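Local atomic coordinates of glucokinase (Enterococcus faecalis, PDB entry 2QM1), a protein that probably phosphorylates glucose at the expense of ATP, as a glucokinase of the ROK family that carries bound zinc and magnesium ions. Residues P263-I268 against K300-E305. Residues are numbered along the deposited sequence; the frame is centred on the assembly and turned at random.
Sequences PDSVVI and KIKLAE
Strands 265-268 and 300-303 run parallel, the axes of these short segments 26° apart, joined by five backbone hydrogen bonds. Lys300, Lys302 and Ala304 give their N-H to the carbonyls of Asp264, Val266 and Ile268, and Val266 and Ile268 give theirs back to Lys300 O and Lys302 O. Lys302 N meets Val266 O (2.9 Å) nearly along the C=O axis; Ala304 N reaches Ile268 O (2.8 Å) from above the carbonyl plane. The close packing is apolar and on both faces. Ile301, CG1 anti to the carbonyl carbon (chi1 -59°), lays CD1 alongside Val266 CB (3.7 Å), while its CG2 meets CD1 of the obliquely crossing Ile268, also at 3.7 Å. On the other face Val267 CG1 abuts Ala304 CA at 3.5 Å, and the extended Lys302 chain runs over Ser265, CD to CB 3.8 Å. The looser, polar end lies at Asp264: OD2 makes a long salt bridge to NZ of the bent, exposed Lys300 (3.9 Å), and a water links OD1 to Lys302 NZ, which also hydrogen-bonds to Ala130 O. In the mixed sheet of this actin-like ATPase-clan fold, 300-303 is an edge strand within this chain and 265-269 is flanked by 137-142; helix 277-289 packs on Ile268, Ile301 and Leu303.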
loop_
_atom_site.group_PDB
_atom_site.type_symbol
_atom_site.label_atom_id
_atom_site.label_comp_id
_atom_site.label_asym_id
_atom_site.label_seq_id
_atom_site.Cartn_x
_atom_site.Cartn_y
_atom_site.Cartn_z
ATOM N N PRO B 263 -6.839 4.846 2.827
ATOM C CA PRO B 263 -7.338 5.662 1.697
ATOM C C PRO B 263 -8.635 6.346 2.068
ATOM O O PRO B 263 -9.258 5.991 3.039
ATOM C CB PRO B 263 -7.595 4.604 0.603
ATOM C CG PRO B 263 -8.053 3.409 1.420
ATOM C CD PRO B 263 -7.115 3.411 2.631
ATOM N N ASP B 264 -9.059 7.350 1.325
ATOM C CA ASP B 264 -10.344 7.985 1.685
ATOM C C ASP B 264 -11.450 6.941 1.496
ATOM O O ASP B 264 -12.403 6.839 2.283
ATOM C CB ASP B 264 -10.611 9.220 0.855
ATOM C CG ASP B 264 -12.004 9.797 1.101
ATOM O OD1 ASP B 264 -12.770 9.912 0.119
ATOM O OD2 ASP B 264 -12.333 10.111 2.267
ATOM N N SER B 265 -11.280 6.131 0.459
ATOM C CA SER B 265 -12.201 5.029 0.227
ATOM C C SER B 265 -11.551 3.812 -0.471
ATOM O O SER B 265 -10.548 3.943 -1.176
ATOM C CB SER B 265 -13.412 5.520 -0.590
ATOM O OG SER B 265 -13.062 5.795 -1.931
ATOM N N VAL B 266 -12.133 2.658 -0.192
ATOM C CA VAL B 266 -11.987 1.414 -0.980
ATOM C C VAL B 266 -13.263 1.250 -1.809
ATOM O O VAL B 266 -14.369 1.147 -1.265
ATOM C CB VAL B 266 -11.740 0.217 -0.030
ATOM C CG1 VAL B 266 -11.701 -1.166 -0.762
ATOM C CG2 VAL B 266 -10.425 0.475 0.781
ATOM N N VAL B 267 -13.112 1.286 -3.127
ATOM C CA VAL B 267 -14.255 1.153 -4.053
ATOM C C VAL B 267 -14.325 -0.273 -4.606
ATOM O O VAL B 267 -13.356 -0.748 -5.190
ATOM C CB VAL B 267 -14.154 2.182 -5.214
ATOM C CG1 VAL B 267 -15.360 2.062 -6.176
ATOM C CG2 VAL B 267 -14.022 3.608 -4.639
ATOM N N ILE B 268 -15.459 -0.950 -4.404
ATOM C CA ILE B 268 -15.669 -2.289 -4.942
ATOM C C ILE B 268 -16.438 -2.285 -6.278
ATOM O O ILE B 268 -17.568 -1.817 -6.366
ATOM C CB ILE B 268 -16.401 -3.211 -3.941
ATOM C CG1 ILE B 268 -15.734 -3.238 -2.547
ATOM C CG2 ILE B 268 -16.516 -4.643 -4.504
ATOM C CD1 ILE B 268 -16.789 -3.454 -1.427
ATOM N N LYS B 300 -13.670 4.740 3.993
ATOM C CA LYS B 300 -15.057 4.323 3.711
ATOM C C LYS B 300 -15.123 3.193 2.702
ATOM O O LYS B 300 -14.332 3.177 1.745
ATOM C CB LYS B 300 -15.883 5.510 3.219
ATOM C CG LYS B 300 -15.963 6.637 4.284
ATOM C CD LYS B 300 -16.671 7.878 3.753
ATOM C CE LYS B 300 -15.690 8.808 3.030
ATOM N NZ LYS B 300 -16.052 10.205 3.428
ATOM N N ILE B 301 -16.044 2.256 2.920
ATOM C CA ILE B 301 -16.263 1.147 1.958
ATOM C C ILE B 301 -17.407 1.534 0.977
ATOM O O ILE B 301 -18.554 1.709 1.378
ATOM C CB ILE B 301 -16.537 -0.214 2.652
ATOM C CG1 ILE B 301 -15.372 -0.642 3.585
ATOM C CG2 ILE B 301 -16.800 -1.323 1.617
ATOM C CD1 ILE B 301 -13.874 -0.464 2.940
ATOM N N LYS B 302 -17.058 1.669 -0.300
ATOM C CA LYS B 302 -17.972 2.173 -1.330
ATOM C C LYS B 302 -18.193 1.143 -2.450
ATOM O O LYS B 302 -17.377 0.220 -2.619
ATOM C CB LYS B 302 -17.425 3.494 -1.910
ATOM C CG LYS B 302 -17.180 4.594 -0.869
ATOM C CD LYS B 302 -17.070 5.932 -1.601
ATOM C CE LYS B 302 -16.919 7.094 -0.603
ATOM N NZ LYS B 302 -16.535 8.385 -1.311
ATOM N N LEU B 303 -19.319 1.283 -3.176
ATOM C CA LEU B 303 -19.564 0.568 -4.427
ATOM C C LEU B 303 -19.127 1.405 -5.635
ATOM O O LEU B 303 -19.169 2.647 -5.586
ATOM C CB LEU B 303 -21.028 0.267 -4.571
ATOM C CG LEU B 303 -21.671 -0.745 -3.648
ATOM C CD1 LEU B 303 -23.182 -0.541 -3.782
ATOM C CD2 LEU B 303 -21.246 -2.164 -4.035
ATOM N N ALA B 304 -18.682 0.752 -6.707
ATOM C CA ALA B 304 -18.280 1.495 -7.928
ATOM C C ALA B 304 -19.530 2.164 -8.495
ATOM O O ALA B 304 -20.618 1.572 -8.417
ATOM C CB ALA B 304 -17.743 0.546 -8.954
ATOM N N GLU B 305 -19.393 3.356 -9.085
ATOM C CA GLU B 305 -20.573 3.993 -9.705
ATOM C C GLU B 305 -20.665 3.879 -11.242
ATOM O O GLU B 305 -21.740 4.022 -11.798
ATOM C CB GLU B 305 -20.726 5.446 -9.219
ATOM C CG GLU B 305 -20.929 5.562 -7.678
ATOM C CD GLU B 305 -20.614 6.944 -7.081
ATOM O OE1 GLU B 305 -20.420 7.906 -7.854
ATOM O OE2 GLU B 305 -20.587 7.070 -5.811
HETATM O O HOH W 1 -15.597 10.232 0.083
#